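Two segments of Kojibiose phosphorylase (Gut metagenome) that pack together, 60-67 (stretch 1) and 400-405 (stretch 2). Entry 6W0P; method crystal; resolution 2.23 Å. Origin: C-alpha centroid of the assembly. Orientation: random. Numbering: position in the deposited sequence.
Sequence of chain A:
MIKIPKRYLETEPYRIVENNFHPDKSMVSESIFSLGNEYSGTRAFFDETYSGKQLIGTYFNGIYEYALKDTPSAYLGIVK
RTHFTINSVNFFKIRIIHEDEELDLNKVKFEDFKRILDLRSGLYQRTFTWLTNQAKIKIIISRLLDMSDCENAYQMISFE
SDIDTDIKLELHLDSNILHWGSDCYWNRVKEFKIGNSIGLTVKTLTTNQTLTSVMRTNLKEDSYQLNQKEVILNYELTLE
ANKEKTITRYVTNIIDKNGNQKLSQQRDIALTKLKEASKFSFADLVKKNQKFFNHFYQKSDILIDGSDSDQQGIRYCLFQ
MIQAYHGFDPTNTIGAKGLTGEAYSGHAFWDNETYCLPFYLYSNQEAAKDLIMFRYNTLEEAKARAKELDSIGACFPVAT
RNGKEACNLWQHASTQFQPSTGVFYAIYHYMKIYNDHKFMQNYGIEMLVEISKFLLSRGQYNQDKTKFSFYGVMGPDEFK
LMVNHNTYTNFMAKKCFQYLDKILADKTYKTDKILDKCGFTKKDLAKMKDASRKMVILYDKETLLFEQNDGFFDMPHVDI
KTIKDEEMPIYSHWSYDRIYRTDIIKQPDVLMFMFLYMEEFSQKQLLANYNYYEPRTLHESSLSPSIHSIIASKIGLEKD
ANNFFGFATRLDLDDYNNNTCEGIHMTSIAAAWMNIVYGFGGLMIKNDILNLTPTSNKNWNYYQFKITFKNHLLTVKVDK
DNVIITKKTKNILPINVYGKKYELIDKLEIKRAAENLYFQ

Stretch 1 60-67: FNGIYEYA
Stretch 2 400-405: TRNGKE

How do the two backbones meet? Phe-60 to Ile-63 form a type II beta turn, closed by Ile-63 N to Phe-60 O at 3.0 Å, with Asn-61 at phi/psi -57/117 and Gly-62 at 95/2. The chain then extends into a strand that ends at Tyr-66, with Tyr-64, Glu-65 and Tyr-66 at -149/159, -135/165 and -90/159. The other stretch has no regular helix or strand. The closest approach of CA atoms is Gly-62 to Arg-401, 6.4 Å, and every hydrogen bond between the stretches is made by side chains. The contact buries 322 Å² in all.

What does Arg-401, the most covered residue, reach? From a backbone at -109/-40, its CB points toward the turn, and chi angles of -173°, 59°, -167° and 74° carry the guanidinium to Asn-61. Arg-401 NE donates to Asn-61 OD1 at 2.8 Å, and Arg-401 NH2 adds a weak bond to the same OD1 at 2.9 Å; the acceptor lies near the guanidinium plane, where the N-H groups point. Asn-61 is t (chi2 -51°). One guanidinium face lies against Gly-62, whose CA is 3.3 Å from Arg-401 NH2; an ideal CB there would clash at 2.8 Å from that NH2.

How does Asn-402 engage two tyrosines? At -94/-2, with chi1 79° (p) and chi2 -11°, it sends Asn-402 ND2 to Tyr-64 OH at 3.0 Å, nearly straight at 175°, and to Tyr-66 OH at 2.9 Å, a weak bond bent to 128°. Asn-402 CB sits over the Tyr-64 face, 3.9 Å from the ring centroid. Tyr-64 is p (chi2 -85°), Tyr-66 m (chi2 -80°).

What completes the cluster? Lys-404 (-82/153; m, t, t, t) extends NZ to Tyr-66 OH, a 3.1 Å hydrogen bond. Lys-404 N donates to Asn-402 OD1 at 2.9 Å, leaving that amide's ND2 for the tyrosines. Gly-403 bends the intervening backbone at 106/-20.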

ATOM      1  N   PHE A  60     -11.639  19.518  20.935  1.00 30.92           N
ATOM      2  CA  PHE A  60     -12.607  20.499  20.405  1.00 32.23           C
ATOM      3  C   PHE A  60     -12.940  20.092  18.978  1.00 32.86           C
ATOM      4  O   PHE A  60     -12.002  19.909  18.188  1.00 33.90           O
ATOM      5  CB  PHE A  60     -12.025  21.909  20.481  1.00 33.53           C
ATOM      6  CG  PHE A  60     -11.725  22.356  21.890  1.00 34.54           C
ATOM      7  CD1 PHE A  60     -12.694  23.004  22.648  1.00 34.94           C
ATOM      8  CD2 PHE A  60     -10.492  22.088  22.472  1.00 34.57           C
ATOM      9  CE1 PHE A  60     -12.431  23.399  23.955  1.00 35.63           C
ATOM     10  CE2 PHE A  60     -10.225  22.486  23.775  1.00 35.45           C
ATOM     11  CZ  PHE A  60     -11.189  23.151  24.513  1.00 36.23           C
ATOM     12  N   ASN A  61     -14.232  19.932  18.682  1.00 32.80           N
ATOM     13  CA  ASN A  61     -14.722  19.459  17.364  1.00 33.07           C
ATOM     14  C   ASN A  61     -14.172  20.419  16.303  1.00 34.14           C
ATOM     15  O   ASN A  61     -14.503  21.622  16.386  1.00 35.36           O
ATOM     16  CB  ASN A  61     -16.246  19.363  17.393  1.00 32.94           C
ATOM     17  CG  ASN A  61     -16.833  18.351  16.433  1.00 32.68           C
ATOM     18  OD1 ASN A  61     -16.516  18.359  15.242  1.00 32.75           O
ATOM     19  ND2 ASN A  61     -17.712  17.500  16.944  1.00 31.78           N
ATOM     20  N   GLY A  62     -13.331  19.936  15.383  1.00 33.91           N
ATOM     21  CA  GLY A  62     -12.838  20.726  14.232  1.00 34.67           C
ATOM     22  C   GLY A  62     -11.491  21.390  14.501  1.00 35.17           C
ATOM     23  O   GLY A  62     -10.999  22.119  13.633  1.00 35.48           O
ATOM     24  N   ILE A  63     -10.911  21.168  15.680  1.00 35.59           N
ATOM     25  CA  ILE A  63      -9.543  21.637  16.019  1.00 35.55           C
ATOM     26  C   ILE A  63      -8.595  20.474  15.735  1.00 34.88           C
ATOM     27  O   ILE A  63      -8.696  19.454  16.416  1.00 35.05           O
ATOM     28  CB  ILE A  63      -9.453  22.128  17.469  1.00 35.51           C
ATOM     29  CG1 ILE A  63     -10.175  23.465  17.647  1.00 36.44           C
ATOM     30  CG2 ILE A  63      -8.005  22.199  17.908  1.00 35.83           C
ATOM     31  CD1 ILE A  63      -9.665  24.605  16.768  1.00 36.58           C
ATOM     32  N   TYR A  64      -7.759  20.629  14.717  1.00 34.85           N
ATOM     33  CA  TYR A  64      -7.078  19.510  14.036  1.00 35.55           C
ATOM     34  C   TYR A  64      -5.724  19.998  13.536  1.00 38.04           C
ATOM     35  O   TYR A  64      -5.523  21.240  13.405  1.00 39.51           O
ATOM     36  CB  TYR A  64      -7.950  19.003  12.890  1.00 35.24           C
ATOM     37  CG  TYR A  64      -7.860  19.816  11.628  1.00 35.10           C
ATOM     38  CD1 TYR A  64      -8.630  20.950  11.441  1.00 35.55           C
ATOM     39  CD2 TYR A  64      -6.988  19.450  10.616  1.00 35.27           C
ATOM     40  CE1 TYR A  64      -8.523  21.709  10.286  1.00 35.60           C
ATOM     41  CE2 TYR A  64      -6.876  20.188   9.453  1.00 35.00           C
ATOM     42  CZ  TYR A  64      -7.639  21.325   9.288  1.00 35.27           C
ATOM     43  OH  TYR A  64      -7.526  22.037   8.128  1.00 35.30           O
ATOM     44  N   GLU A  65      -4.828  19.045  13.291  1.00 38.47           N
ATOM     45  CA  GLU A  65      -3.514  19.277  12.651  1.00 39.31           C
ATOM     46  C   GLU A  65      -3.278  18.198  11.592  1.00 38.07           C
ATOM     47  O   GLU A  65      -3.953  17.140  11.636  1.00 36.77           O
ATOM     48  CB  GLU A  65      -2.370  19.247  13.671  1.00 40.44           C
ATOM     49  CG  GLU A  65      -1.799  20.617  13.967  1.00 42.24           C
ATOM     50  CD  GLU A  65      -1.482  21.451  12.741  1.00 42.71           C
ATOM     51  OE1 GLU A  65      -1.806  22.648  12.756  1.00 43.93           O
ATOM     52  OE2 GLU A  65      -0.930  20.896  11.774  1.00 45.46           O
ATOM     53  N   TYR A  66      -2.289  18.453  10.735  1.00 37.30           N
ATOM     54  CA  TYR A  66      -1.762  17.491   9.743  1.00 36.70           C
ATOM     55  C   TYR A  66      -0.625  16.674  10.360  1.00 36.90           C
ATOM     56  O   TYR A  66      -0.017  17.086  11.377  1.00 36.29           O
ATOM     57  CB  TYR A  66      -1.327  18.255   8.500  1.00 36.73           C
ATOM     58  CG  TYR A  66      -2.454  18.769   7.647  1.00 36.19           C
ATOM     59  CD1 TYR A  66      -3.115  17.928   6.761  1.00 36.23           C
ATOM     60  CD2 TYR A  66      -2.840  20.096   7.690  1.00 36.09           C
ATOM     61  CE1 TYR A  66      -4.141  18.389   5.949  1.00 36.30           C
ATOM     62  CE2 TYR A  66      -3.854  20.577   6.875  1.00 36.41           C
ATOM     63  CZ  TYR A  66      -4.512  19.721   6.007  1.00 36.73           C
ATOM     64  OH  TYR A  66      -5.517  20.177   5.202  1.00 37.43           O
ATOM     65  N   ALA A  67      -0.345  15.511   9.769  1.00 37.55           N
ATOM     66  CA  ALA A  67       0.882  14.745  10.054  1.00 39.41           C
ATOM     67  C   ALA A  67       2.079  15.689   9.916  1.00 41.41           C
ATOM     68  O   ALA A  67       2.062  16.531   9.014  1.00 42.36           O
ATOM     69  CB  ALA A  67       0.995  13.566   9.130  1.00 38.83           C
ATOM     70  N   THR A 400     -12.521  11.814   7.298  1.00 32.04           N
ATOM     71  CA  THR A 400     -12.179  13.259   7.332  1.00 32.49           C
ATOM     72  C   THR A 400     -12.680  13.912   8.621  1.00 31.92           C
ATOM     73  O   THR A 400     -13.705  13.411   9.193  1.00 31.69           O
ATOM     74  CB  THR A 400     -12.765  13.960   6.102  1.00 33.50           C
ATOM     75  OG1 THR A 400     -12.099  15.208   5.954  1.00 33.85           O
ATOM     76  CG2 THR A 400     -14.260  14.190   6.193  1.00 34.04           C
ATOM     77  N   ARG A 401     -11.974  14.961   9.065  1.00 30.65           N
ATOM     78  CA  ARG A 401     -12.588  16.047   9.858  1.00 30.60           C
ATOM     79  C   ARG A 401     -12.685  17.341   9.037  1.00 30.72           C
ATOM     80  O   ARG A 401     -13.724  18.011   9.156  1.00 30.41           O
ATOM     81  CB  ARG A 401     -11.867  16.277  11.188  1.00 30.60           C
ATOM     82  CG  ARG A 401     -12.576  17.282  12.093  1.00 30.38           C
ATOM     83  CD  ARG A 401     -13.999  16.897  12.468  1.00 30.61           C
ATOM     84  NE  ARG A 401     -14.720  18.014  13.059  1.00 30.67           N
ATOM     85  CZ  ARG A 401     -15.188  19.056  12.374  1.00 31.21           C
ATOM     86  NH1 ARG A 401     -15.046  19.130  11.061  1.00 31.56           N
ATOM     87  NH2 ARG A 401     -15.796  20.039  13.009  1.00 31.71           N
ATOM     88  N   ASN A 402     -11.686  17.697   8.227  1.00 31.35           N
ATOM     89  CA  ASN A 402     -11.647  19.051   7.598  1.00 32.60           C
ATOM     90  C   ASN A 402     -12.277  19.024   6.198  1.00 33.48           C
ATOM     91  O   ASN A 402     -12.386  20.109   5.607  1.00 34.46           O
ATOM     92  CB  ASN A 402     -10.249  19.675   7.609  1.00 32.76           C
ATOM     93  CG  ASN A 402      -9.335  19.136   6.531  1.00 33.69           C
ATOM     94  OD1 ASN A 402      -9.685  18.140   5.890  1.00 34.09           O
ATOM     95  ND2 ASN A 402      -8.166  19.764   6.351  1.00 33.14           N
ATOM     96  N   GLY A 403     -12.723  17.854   5.720  1.00 33.74           N
ATOM     97  CA  GLY A 403     -13.366  17.669   4.406  1.00 33.34           C
ATOM     98  C   GLY A 403     -12.442  16.995   3.402  1.00 33.36           C
ATOM     99  O   GLY A 403     -12.941  16.453   2.375  1.00 33.76           O
ATOM    100  N   LYS A 404     -11.136  17.041   3.646  1.00 33.37           N
ATOM    101  CA  LYS A 404     -10.136  16.369   2.777  1.00 34.18           C
ATOM    102  C   LYS A 404     -10.058  14.886   3.148  1.00 33.39           C
ATOM    103  O   LYS A 404     -10.291  14.541   4.329  1.00 32.48           O
ATOM    104  CB  LYS A 404      -8.745  16.991   2.914  1.00 34.97           C
ATOM    105  CG  LYS A 404      -8.664  18.428   2.440  1.00 36.24           C
ATOM    106  CD  LYS A 404      -7.260  18.944   2.376  1.00 37.30           C
ATOM    107  CE  LYS A 404      -7.217  20.331   1.768  1.00 38.93           C
ATOM    108  NZ  LYS A 404      -6.057  21.089   2.290  1.00 40.16           N
ATOM    109  N   GLU A 405      -9.682  14.049   2.184  1.00 33.08           N
ATOM    110  CA  GLU A 405      -9.474  12.611   2.462  1.00 32.94           C
ATOM    111  C   GLU A 405      -8.337  12.488   3.488  1.00 32.83           C
ATOM    112  O   GLU A 405      -7.268  13.061   3.264  1.00 32.54           O
ATOM    113  CB  GLU A 405      -9.205  11.837   1.175  1.00 32.70           C
ATOM    114  CG  GLU A 405      -9.075  10.349   1.414  1.00 32.41           C
ATOM    115  CD  GLU A 405     -10.332   9.740   2.007  1.00 32.36           C
ATOM    116  OE1 GLU A 405     -11.275   9.518   1.232  1.00 33.38           O
ATOM    117  OE2 GLU A 405     -10.375   9.520   3.238  1.00 31.88           O
TER